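PDB 2RFB: cytochrome P450 from Picrophilus torridus, which binds a heme whose iron lies at its active centre and probably acts as a monooxygenase, inserting one oxygen atom of molecular oxygen into its substrates. Local coordinates for residues F31-G36 / T49-E54; K56-I61 / K169-T174; K75-E80 / V104-K109. One frame throughout, in Å; residues are numbered along the deposited sequence.

Interactions 1 and 2 are neighbours along helix 52-66: the first ties 31-36 to the residues leading into that helix, the second packs residues 169-174 against its first turns. Their centres lie 15 Å apart, and they touch where M50 SD meets F58 CD1 at 3.5 Å. Both border the heme propionates, interaction 1 through S33, whose side chain neighbours heme-binding H293 and lies about 5 Å from the heme at its nearest atoms, and interaction 2 directly through R59. Interaction 3 lies away from these sites, its nearest atoms about 17 Å from those of interaction 1 and about 13 Å from those of interaction 2. In sequence it nests within the loop interaction 2 closes.

Interaction 1: F31-G36 / T49-E54; sequences FSSNPG and TMDNPE
D51 grips the turn that follows strand 31-32 with both oxygens of its carboxylate. CB sets off across the turn rather than at it; with CG anti to the carbonyl carbon (chi1 -74°), the carboxylate beyond comes nearer to it. CG itself comes no nearer than 3.2 Å to S32 OG. Beyond it the two oxygens divide the work. OD2 accepts a hydrogen bond from the hydroxyl, with S32 OG 2.6 Å away. OD1 takes the backbone N-H of S33, its N lying 2.8 Å off, along a nearly straight path of 173°. Each oxygen uses its syn lone pair, so two donors from consecutive residues are held by one carboxylate, and these bonds are likely to hinder its rotation about CB-CG. Aspartate suits the place because its short arm brings two acceptors close to the backbone.

The serine hydroxyl is engaged a second time: S32 OG also accepts from the backbone N of N34 at 3.3 Å, forming an ST turn. Serine can do this because a single small group both donates and accepts. D51 occupies the N-cap position of helix 52-66, yet its side chain makes no capping bond. In P450 terms this helix corresponds to the C helix and helix 18-26 to the B helix, so the contact joins two parts of the B-C connection.

Lower down, the backbones themselves meet, S33 O resting 3.8 Å from T49 CA. N34 CB packs against T49 O at 3.2 Å, while the modelled amide oxygen also faces that carbonyl, which makes the orientation of this amide doubtful. S33 is small enough to fit beside R238 and H293, two residues that bind the heme, and strand residue S32 bonds through its backbone to F239.

Interaction 2: K56-I61 / K169-T174; sequences KEFRDI and KNRKLT. With HEM (protoporphyrin IX containing Fe), chain G.
E57 and K169 mark the closest approach of the two backbones, with CA atoms 7.1 Å apart, and from there the irregular segment 169-174 brings L173 near F58 and I61. The glutamate chain is extended beyond CG, and its carboxylate lies against the aliphatic part of the lysine: OE1 is 3.4 Å from K169 CB, while OE2 approaches CD. The ammonium leads away, K169 NZ lying 5.1 Å from E57 OE2, near but without a salt bridge. An alanine in place of E57 would probably leave the methylenes of K169 without this cover and remove the carboxylate's charge from the neighbourhood of its ammonium.

Toward the interior the contact turns apolar. I61 and L173 meet tip to tip, CD1 of I61 lying 3.8 Å from CD2 of L173, and methyl-tipped branches suit such an end contact. The F58 ring lies obliquely to R171 NH1 and to L173 CD1; the guanidinium of R171 pairs with E177 of helix 175-206.

R59 leaves the helix with CG anti to its backbone N (chi1 -174°) and runs extended to NE. Its NH1 donates to the heme propionate oxygen O2D at 2.8 Å, in the plane of the guanidinium, and also bonds to M294 O. With H55 four residues earlier, this matches the HxxxR pattern of the P450 C helix. The contact is thus polar outside, where E57 meets K169, and apolar inside; on the helix's heme-facing side, away from 169-174, the positive charge of R59 would probably offset part of the propionate's negative charge.

Interaction 3: K75-E80 / V104-K109; sequences KDFIEE and VNIISK
The F77 ring has K109 over one face: the lysine's CD sits 4.0 Å from the ring centroid and only 3° off the normal, a CH-pi contact. At the ring's edge, in its plane, lie the carbonyl oxygen of N105, 3.8 Å from F77 CE2, and CA of I106. I106 CD1 comes in obliquely, reaching F77 CE2 at 3.5 Å. CB of F77 already points at the other helix, and CG, anti to the backbone N (chi1 178°), carries the ring on to it. K109 suits the partly exposed flank, since its methylenes cover the aromatic face, K109 CB also lying 3.5 Å from F77 CE2.

Deeper in, I78 and I106 cross at about a right angle, and I78 CG1 packs 3.6 Å from I106 CD1. These beta-branched, wholly apolar side chains suit a buried position against L300, L303 and I307 of helix 298-315. The N105 carbonyl is also gripped within its helix: S108 OG and K109 N donate to it from the same face of its plane. The side-chain amide of N105 instead bonds through ND2 to R101 O.

The two helical segments run roughly antiparallel, their N-to-C directions 149° apart, with axes 10.3 Å apart. Helix 298-315 packs against both, and helix 175-206 against helix 101-111. Helices 75-86 and 101-111 correspond to helices D and E, and with these two form the four-helix bundle at the core of the P450 fold.

Interaction 1: F31-G36 / T49-E54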
loop_
_atom_site.group_PDB
_atom_site.type_symbol
_atom_site.label_atom_id
_atom_site.label_comp_id
_atom_site.label_asym_id
_atom_site.label_seq_id
_atom_site.Cartn_x
_atom_site.Cartn_y
_atom_site.Cartn_z
ATOM N N PHE A 31 -0.004 -10.698 -19.304
ATOM C CA PHE A 31 -1.021 -10.602 -18.251
ATOM C C PHE A 31 -1.359 -9.164 -18.002
ATOM O O PHE A 31 -0.613 -8.423 -17.371
ATOM C CB PHE A 31 -0.602 -11.341 -16.979
ATOM C CG PHE A 31 -0.160 -12.751 -17.229
ATOM C CD1 PHE A 31 1.190 -13.057 -17.388
ATOM C CD2 PHE A 31 -1.106 -13.785 -17.333
ATOM C CE1 PHE A 31 1.595 -14.410 -17.675
ATOM C CE2 PHE A 31 -0.728 -15.085 -17.603
ATOM C CZ PHE A 31 0.646 -15.408 -17.764
ATOM N N SER A 32 -2.524 -8.783 -18.503
ATOM C CA SER A 32 -3.005 -7.416 -18.496
ATOM C C SER A 32 -3.547 -7.014 -17.137
ATOM O O SER A 32 -3.869 -7.865 -16.328
ATOM C CB SER A 32 -4.125 -7.328 -19.516
ATOM O OG SER A 32 -4.840 -6.131 -19.373
ATOM N N SER A 33 -3.732 -5.723 -16.914
ATOM C CA SER A 33 -4.309 -5.234 -15.658
ATOM C C SER A 33 -5.805 -4.867 -15.643
ATOM O O SER A 33 -6.336 -4.521 -14.567
ATOM C CB SER A 33 -3.458 -4.103 -15.078
ATOM O OG SER A 33 -2.313 -4.672 -14.493
ATOM N N ASN A 34 -6.487 -4.956 -16.790
ATOM C CA ASN A 34 -7.945 -4.787 -16.831
ATOM C C ASN A 34 -8.595 -5.845 -17.675
ATOM O O ASN A 34 -7.991 -6.283 -18.638
ATOM C CB ASN A 34 -8.301 -3.449 -17.431
ATOM C CG ASN A 34 -7.536 -3.179 -18.690
ATOM O OD1 ASN A 34 -6.308 -3.339 -18.720
ATOM N ND2 ASN A 34 -8.236 -2.763 -19.737
ATOM N N PRO A 35 -9.852 -6.226 -17.355
ATOM C CA PRO A 35 -10.643 -7.325 -18.014
ATOM C C PRO A 35 -10.846 -7.281 -19.541
ATOM O O PRO A 35 -10.078 -6.654 -20.276
ATOM C CB PRO A 35 -12.029 -7.193 -17.354
ATOM C CG PRO A 35 -12.030 -5.772 -16.755
ATOM C CD PRO A 35 -10.627 -5.586 -16.275
ATOM N N GLY A 36 -11.887 -7.974 -20.002
ATOM C CA GLY A 36 -12.452 -7.733 -21.323
ATOM C C GLY A 36 -13.696 -6.851 -21.223
ATOM O O GLY A 36 -14.223 -6.398 -22.247
ATOM N N THR A 49 -5.239 0.174 -13.334
ATOM C CA THR A 49 -5.930 -0.776 -14.172
ATOM C C THR A 49 -5.603 -0.560 -15.659
ATOM O O THR A 49 -6.324 -1.055 -16.539
ATOM C CB THR A 49 -7.458 -0.733 -13.929
ATOM O OG1 THR A 49 -7.951 0.578 -14.185
ATOM C CG2 THR A 49 -7.795 -1.053 -12.486
ATOM N N MET A 50 -4.503 0.149 -15.950
ATOM C CA MET A 50 -4.131 0.461 -17.334
ATOM C C MET A 50 -2.925 -0.313 -17.798
ATOM O O MET A 50 -2.008 -0.537 -17.025
ATOM C CB MET A 50 -3.782 1.924 -17.460
ATOM C CG MET A 50 -4.964 2.837 -17.447
ATOM S SD MET A 50 -4.324 4.500 -17.311
ATOM C CE MET A 50 -5.849 5.370 -16.846
ATOM N N ASP A 51 -2.905 -0.664 -19.074
ATOM C CA ASP A 51 -1.814 -1.402 -19.625
ATOM C C ASP A 51 -0.716 -0.531 -20.140
ATOM O O ASP A 51 -0.874 0.656 -20.390
ATOM C CB ASP A 51 -2.278 -2.405 -20.679
ATOM C CG ASP A 51 -2.969 -3.599 -20.059
ATOM O OD1 ASP A 51 -2.782 -3.879 -18.853
ATOM O OD2 ASP A 51 -3.719 -4.280 -20.765
ATOM N N ASN A 52 0.387 -1.208 -20.364
ATOM C CA ASN A 52 1.704 -0.627 -20.300
ATOM C C ASN A 52 1.924 0.720 -20.846
ATOM O O ASN A 52 2.515 1.518 -20.070
ATOM C CB ASN A 52 2.804 -1.570 -20.791
ATOM C CG ASN A 52 4.215 -1.019 -20.508
ATOM O OD1 ASN A 52 4.383 0.002 -19.767
ATOM N ND2 ASN A 52 5.249 -1.702 -21.105
ATOM N N PRO A 53 1.437 1.005 -22.103
ATOM C CA PRO A 53 1.665 2.299 -22.778
ATOM C C PRO A 53 0.860 3.497 -22.170
ATOM O O PRO A 53 1.447 4.384 -21.542
ATOM C CB PRO A 53 1.295 2.008 -24.248
ATOM C CG PRO A 53 0.283 0.923 -24.163
ATOM C CD PRO A 53 0.580 0.118 -22.924
ATOM N N GLU A 54 -0.453 3.524 -22.325
ATOM C CA GLU A 54 -1.257 4.497 -21.575
ATOM C C GLU A 54 -0.901 4.615 -20.070
ATOM O O GLU A 54 -0.985 5.707 -19.482
ATOM C CB GLU A 54 -2.752 4.178 -21.747
ATOM C CG GLU A 54 -3.715 5.212 -21.206
ATOM C CD GLU A 54 -5.167 4.908 -21.592
ATOM O OE1 GLU A 54 -5.496 4.971 -22.808
ATOM O OE2 GLU A 54 -5.980 4.612 -20.683
#

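Interaction 2: K56-I61 / K169-T174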
loop_
_atom_site.group_PDB
_atom_site.type_symbol
_atom_site.label_atom_id
_atom_site.label_comp_id
_atom_site.label_asym_id
_atom_site.label_seq_id
_atom_site.Cartn_x
_atom_site.Cartn_y
_atom_site.Cartn_z
ATOM N N LYS A 56 2.059 4.326 -18.570
ATOM C CA LYS A 56 3.352 4.976 -18.298
ATOM C C LYS A 56 3.173 6.481 -18.367
ATOM O O LYS A 56 3.730 7.242 -17.560
ATOM C CB LYS A 56 4.393 4.526 -19.341
ATOM C CG LYS A 56 5.826 4.991 -19.096
ATOM C CD LYS A 56 6.715 4.711 -20.315
ATOM C CE LYS A 56 8.113 5.282 -20.134
ATOM N NZ LYS A 56 8.183 6.755 -20.439
ATOM N N GLU A 57 2.368 6.889 -19.343
ATOM C CA GLU A 57 1.981 8.274 -19.505
ATOM C C GLU A 57 1.381 8.772 -18.205
ATOM O O GLU A 57 1.797 9.798 -17.692
ATOM C CB GLU A 57 1.013 8.465 -20.686
ATOM C CG GLU A 57 1.611 8.127 -22.040
ATOM C CD GLU A 57 0.674 8.417 -23.220
ATOM O OE1 GLU A 57 -0.235 9.276 -23.055
ATOM O OE2 GLU A 57 0.871 7.812 -24.314
ATOM N N PHE A 58 0.435 8.025 -17.655
ATOM C CA PHE A 58 -0.173 8.395 -16.371
ATOM C C PHE A 58 0.827 8.351 -15.228
ATOM O O PHE A 58 0.983 9.328 -14.533
ATOM C CB PHE A 58 -1.388 7.526 -16.065
ATOM C CG PHE A 58 -2.643 7.998 -16.725
ATOM C CD1 PHE A 58 -2.952 7.609 -18.034
ATOM C CD2 PHE A 58 -3.528 8.820 -16.057
ATOM C CE1 PHE A 58 -4.122 8.052 -18.663
ATOM C CE2 PHE A 58 -4.703 9.264 -16.679
ATOM C CZ PHE A 58 -4.999 8.882 -17.979
ATOM N N ARG A 59 1.531 7.241 -15.037
ATOM C CA ARG A 59 2.467 7.159 -13.895
ATOM C C ARG A 59 3.595 8.235 -13.894
ATOM O O ARG A 59 3.980 8.700 -12.821
ATOM C CB ARG A 59 3.000 5.722 -13.731
ATOM C CG ARG A 59 3.866 5.484 -12.515
ATOM C CD ARG A 59 4.407 4.058 -12.532
ATOM N NE ARG A 59 5.445 3.807 -11.529
ATOM C CZ ARG A 59 5.433 2.815 -10.636
ATOM N NH1 ARG A 59 4.425 1.940 -10.578
ATOM N NH2 ARG A 59 6.457 2.683 -9.800
ATOM N N ASP A 60 4.087 8.645 -15.071
ATOM C CA ASP A 60 5.186 9.650 -15.170
ATOM C C ASP A 60 4.839 11.034 -14.565
ATOM O O ASP A 60 5.715 11.755 -14.056
ATOM C CB ASP A 60 5.668 9.853 -16.628
ATOM C CG ASP A 60 6.493 8.652 -17.188
ATOM O OD1 ASP A 60 6.670 8.585 -18.433
ATOM O OD2 ASP A 60 6.974 7.783 -16.420
ATOM N N ILE A 61 3.562 11.405 -14.643
ATOM C CA ILE A 61 3.102 12.654 -14.083
ATOM C C ILE A 61 3.550 12.783 -12.627
ATOM O O ILE A 61 3.966 13.847 -12.226
ATOM C CB ILE A 61 1.565 12.781 -14.222
ATOM C CG1 ILE A 61 1.174 12.773 -15.714
ATOM C CG2 ILE A 61 1.007 13.989 -13.427
ATOM C CD1 ILE A 61 -0.318 12.487 -15.987
ATOM N N LYS A 169 1.315 13.293 -23.456
ATOM C CA LYS A 169 1.295 12.897 -24.878
ATOM C C LYS A 169 0.036 13.345 -25.606
ATOM O O LYS A 169 -0.973 12.647 -25.611
ATOM C CB LYS A 169 1.510 11.381 -25.055
ATOM C CG LYS A 169 2.039 11.018 -26.458
ATOM C CD LYS A 169 1.428 9.745 -27.082
ATOM C CE LYS A 169 1.589 9.784 -28.634
ATOM N NZ LYS A 169 1.402 8.462 -29.348
ATOM N N ASN A 170 0.098 14.527 -26.198
ATOM C CA ASN A 170 -0.953 15.022 -27.099
ATOM C C ASN A 170 -2.380 14.932 -26.534
ATOM O O ASN A 170 -3.295 14.477 -27.234
ATOM C CB ASN A 170 -0.866 14.298 -28.461
ATOM C CG ASN A 170 -1.303 15.181 -29.626
ATOM O OD1 ASN A 170 -0.758 16.266 -29.838
ATOM N ND2 ASN A 170 -2.284 14.711 -30.395
ATOM N N ARG A 171 -2.559 15.366 -25.279
ATOM C CA ARG A 171 -3.869 15.349 -24.608
ATOM C C ARG A 171 -3.816 15.784 -23.149
ATOM O O ARG A 171 -3.020 15.253 -22.367
ATOM C CB ARG A 171 -4.455 13.941 -24.660
ATOM C CG ARG A 171 -5.872 13.837 -24.204
ATOM C CD ARG A 171 -6.141 12.441 -23.710
ATOM N NE ARG A 171 -7.263 12.482 -22.786
ATOM C CZ ARG A 171 -7.434 11.672 -21.749
ATOM N NH1 ARG A 171 -6.554 10.716 -21.462
ATOM N NH2 ARG A 171 -8.507 11.832 -20.995
ATOM N N LYS A 172 -4.699 16.717 -22.793
ATOM C CA LYS A 172 -4.878 17.217 -21.419
ATOM C C LYS A 172 -5.538 16.178 -20.526
ATOM O O LYS A 172 -6.343 15.369 -20.993
ATOM C CB LYS A 172 -5.795 18.438 -21.411
ATOM C CG LYS A 172 -5.328 19.664 -22.195
ATOM C CD LYS A 172 -6.118 20.889 -21.729
ATOM C CE LYS A 172 -5.386 22.222 -21.979
ATOM N NZ LYS A 172 -5.774 23.255 -20.967
ATOM N N LEU A 173 -5.217 16.205 -19.235
ATOM C CA LEU A 173 -5.939 15.373 -18.277
ATOM C C LEU A 173 -7.347 15.892 -18.007
ATOM O O LEU A 173 -7.563 17.084 -17.752
ATOM C CB LEU A 173 -5.175 15.210 -16.958
ATOM C CG LEU A 173 -4.604 13.817 -16.687
ATOM C CD1 LEU A 173 -3.717 13.353 -17.815
ATOM C CD2 LEU A 173 -3.830 13.808 -15.389
ATOM N N THR A 174 -8.289 14.964 -18.079
ATOM C CA THR A 174 -9.661 15.153 -17.624
ATOM C C THR A 174 -9.739 15.454 -16.100
ATOM O O THR A 174 -8.822 15.141 -15.337
ATOM C CB THR A 174 -10.483 13.907 -18.087
ATOM O OG1 THR A 174 -11.257 14.251 -19.240
ATOM C CG2 THR A 174 -11.370 13.309 -17.010
HETATM C CHA HEM G . 0.794 -0.341 -6.461
HETATM C CHB HEM G . 1.543 -2.868 -2.296
HETATM C CHC HEM G . 1.976 1.488 0.024
HETATM C CHD HEM G . 0.535 3.975 -3.922
HETATM C C1A HEM G . 0.999 -1.379 -5.535
HETATM C C2A HEM G . 1.074 -2.785 -5.857
HETATM C C3A HEM G . 1.283 -3.457 -4.679
HETATM C C4A HEM G . 1.362 -2.481 -3.654
HETATM C CMA HEM G . 1.448 -5.022 -4.325
HETATM C CAA HEM G . 0.935 -3.374 -7.304
HETATM C CBA HEM G . -0.532 -3.728 -7.662
HETATM C CGA HEM G . -0.443 -4.384 -9.012
HETATM O O1A HEM G . 0.692 -4.765 -9.480
HETATM O O2A HEM G . -1.519 -4.532 -9.625
HETATM C C1B HEM G . 1.756 -1.899 -1.295
HETATM C C2B HEM G . 2.220 -2.122 0.053
HETATM C C3B HEM G . 2.299 -0.871 0.614
HETATM C C4B HEM G . 1.914 0.100 -0.338
HETATM C CMB HEM G . 2.527 -3.580 0.618
HETATM C CAB HEM G . 2.681 -0.215 2.032
HETATM C CBB HEM G . 3.484 -0.859 3.018
HETATM C C1C HEM G . 1.724 2.641 -0.801
HETATM C C2C HEM G . 1.805 4.102 -0.567
HETATM C C3C HEM G . 1.379 4.719 -1.697
HETATM C C4C HEM G . 1.003 3.732 -2.629
HETATM C CMC HEM G . 2.270 4.951 0.702
HETATM C CAC HEM G . 1.319 6.273 -1.983
HETATM C CBC HEM G . 0.196 6.883 -2.406
HETATM C C1D HEM G . 0.485 3.009 -4.981
HETATM C C2D HEM G . 0.128 3.280 -6.355
HETATM C C3D HEM G . 0.199 1.921 -7.075
HETATM C C4D HEM G . 0.616 1.000 -6.097
HETATM C CMD HEM G . -0.304 4.633 -7.005
HETATM C CAD HEM G . -0.070 1.493 -8.558
HETATM C CBD HEM G . 1.221 1.763 -9.362
HETATM C CGD HEM G . 1.027 1.394 -10.797
HETATM O O1D HEM G . 0.020 0.674 -11.096
HETATM O O2D HEM G . 1.864 1.817 -11.650
HETATM N NA HEM G . 1.199 -1.215 -4.161
HETATM N NB HEM G . 1.601 -0.497 -1.519
HETATM N NC HEM G . 1.234 2.493 -2.099
HETATM N ND HEM G . 0.769 1.627 -4.860
HETATM FE FE HEM G . 1.384 0.683 -3.243
#

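Interaction 3: K75-E80 / V104-K109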
loop_
_atom_site.group_PDB
_atom_site.type_symbol
_atom_site.label_atom_id
_atom_site.label_comp_id
_atom_site.label_asym_id
_atom_site.label_seq_id
_atom_site.Cartn_x
_atom_site.Cartn_y
_atom_site.Cartn_z
ATOM N N LYS A 75 10.916 13.921 5.342
ATOM C CA LYS A 75 11.351 13.269 6.585
ATOM C C LYS A 75 11.000 14.064 7.884
ATOM O O LYS A 75 10.399 13.515 8.823
ATOM C CB LYS A 75 12.845 12.913 6.513
ATOM C CG LYS A 75 13.429 12.255 7.771
ATOM C CD LYS A 75 14.950 12.414 7.802
ATOM C CE LYS A 75 15.417 13.044 9.129
ATOM N NZ LYS A 75 16.696 13.804 8.985
ATOM N N ASP A 76 11.347 15.341 7.954
ATOM C CA ASP A 76 11.077 16.071 9.199
ATOM C C ASP A 76 9.561 16.179 9.486
ATOM O O ASP A 76 9.108 16.015 10.643
ATOM C CB ASP A 76 11.788 17.429 9.238
ATOM C CG ASP A 76 13.327 17.295 9.298
ATOM O OD1 ASP A 76 13.900 16.322 8.783
ATOM O OD2 ASP A 76 13.996 18.178 9.860
ATOM N N PHE A 77 8.787 16.428 8.433
ATOM C CA PHE A 77 7.352 16.428 8.579
ATOM C C PHE A 77 6.799 15.091 9.110
ATOM O O PHE A 77 5.892 15.094 9.964
ATOM C CB PHE A 77 6.651 16.849 7.290
ATOM C CG PHE A 77 5.150 16.803 7.389
ATOM C CD1 PHE A 77 4.449 17.792 8.080
ATOM C CD2 PHE A 77 4.439 15.768 6.835
ATOM C CE1 PHE A 77 3.039 17.750 8.205
ATOM C CE2 PHE A 77 3.028 15.724 6.965
ATOM C CZ PHE A 77 2.342 16.721 7.641
ATOM N N ILE A 78 7.337 13.964 8.642
ATOM C CA ILE A 78 6.845 12.659 9.098
ATOM C C ILE A 78 7.257 12.391 10.546
ATOM O O ILE A 78 6.447 11.928 11.352
ATOM C CB ILE A 78 7.224 11.507 8.132
ATOM C CG1 ILE A 78 6.628 11.722 6.745
ATOM C CG2 ILE A 78 6.780 10.161 8.662
ATOM C CD1 ILE A 78 7.395 10.999 5.735
ATOM N N GLU A 79 8.489 12.728 10.890
ATOM C CA GLU A 79 8.949 12.707 12.277
ATOM C C GLU A 79 8.083 13.563 13.195
ATOM O O GLU A 79 7.643 13.095 14.233
ATOM C CB GLU A 79 10.378 13.231 12.362
ATOM C CG GLU A 79 11.453 12.190 12.403
ATOM C CD GLU A 79 12.813 12.729 11.929
ATOM O OE1 GLU A 79 13.229 13.866 12.296
ATOM O OE2 GLU A 79 13.476 12.001 11.169
ATOM N N GLU A 80 7.876 14.829 12.831
ATOM C CA GLU A 80 6.975 15.713 13.580
ATOM C C GLU A 80 5.610 15.045 13.731
ATOM O O GLU A 80 5.115 14.899 14.836
ATOM C CB GLU A 80 6.814 17.101 12.903
ATOM C CG GLU A 80 5.660 17.977 13.520
ATOM C CD GLU A 80 5.260 19.223 12.680
ATOM O OE1 GLU A 80 5.356 20.344 13.240
ATOM O OE2 GLU A 80 4.848 19.088 11.486
ATOM N N VAL A 104 -2.565 9.155 6.613
ATOM C CA VAL A 104 -3.486 10.145 6.097
ATOM C C VAL A 104 -2.998 11.579 6.254
ATOM O O VAL A 104 -3.349 12.425 5.458
ATOM C CB VAL A 104 -4.970 9.937 6.621
ATOM C CG1 VAL A 104 -5.142 10.318 8.057
ATOM C CG2 VAL A 104 -5.945 10.726 5.763
ATOM N N ASN A 105 -2.217 11.878 7.292
ATOM C CA ASN A 105 -1.588 13.214 7.416
ATOM C C ASN A 105 -0.497 13.411 6.377
ATOM O O ASN A 105 -0.392 14.466 5.771
ATOM C CB ASN A 105 -0.995 13.395 8.787
ATOM C CG ASN A 105 -1.995 13.997 9.789
ATOM O OD1 ASN A 105 -2.206 15.206 9.810
ATOM N ND2 ASN A 105 -2.578 13.164 10.632
ATOM N N ILE A 106 0.305 12.369 6.148
ATOM C CA ILE A 106 1.463 12.493 5.297
ATOM C C ILE A 106 0.988 12.695 3.869
ATOM O O ILE A 106 1.496 13.575 3.148
ATOM C CB ILE A 106 2.375 11.214 5.362
ATOM C CG1 ILE A 106 2.876 10.958 6.786
ATOM C CG2 ILE A 106 3.563 11.343 4.421
ATOM C CD1 ILE A 106 3.199 12.241 7.534
ATOM N N ILE A 107 -0.004 11.901 3.475
ATOM C CA ILE A 107 -0.500 11.961 2.130
ATOM C C ILE A 107 -1.209 13.287 1.828
ATOM O O ILE A 107 -1.027 13.867 0.747
ATOM C CB ILE A 107 -1.284 10.676 1.784
ATOM C CG1 ILE A 107 -0.640 9.997 0.575
ATOM C CG2 ILE A 107 -2.751 10.904 1.598
ATOM C CD1 ILE A 107 -1.055 10.546 -0.717
ATOM N N SER A 108 -1.951 13.840 2.780
ATOM C CA SER A 108 -2.488 15.159 2.525
ATOM C C SER A 108 -1.396 16.227 2.336
ATOM O O SER A 108 -1.602 17.229 1.602
ATOM C CB SER A 108 -3.412 15.575 3.637
ATOM O OG SER A 108 -2.674 15.987 4.771
ATOM N N LYS A 109 -0.251 16.056 3.005
ATOM C CA LYS A 109 0.823 17.044 2.847
ATOM C C LYS A 109 1.406 16.954 1.451
ATOM O O LYS A 109 1.573 17.964 0.793
ATOM C CB LYS A 109 1.945 16.867 3.870
ATOM C CG LYS A 109 3.217 17.666 3.551
ATOM C CD LYS A 109 3.310 19.052 4.213
ATOM C CE LYS A 109 4.650 19.664 3.759
ATOM N NZ LYS A 109 5.203 20.825 4.526
#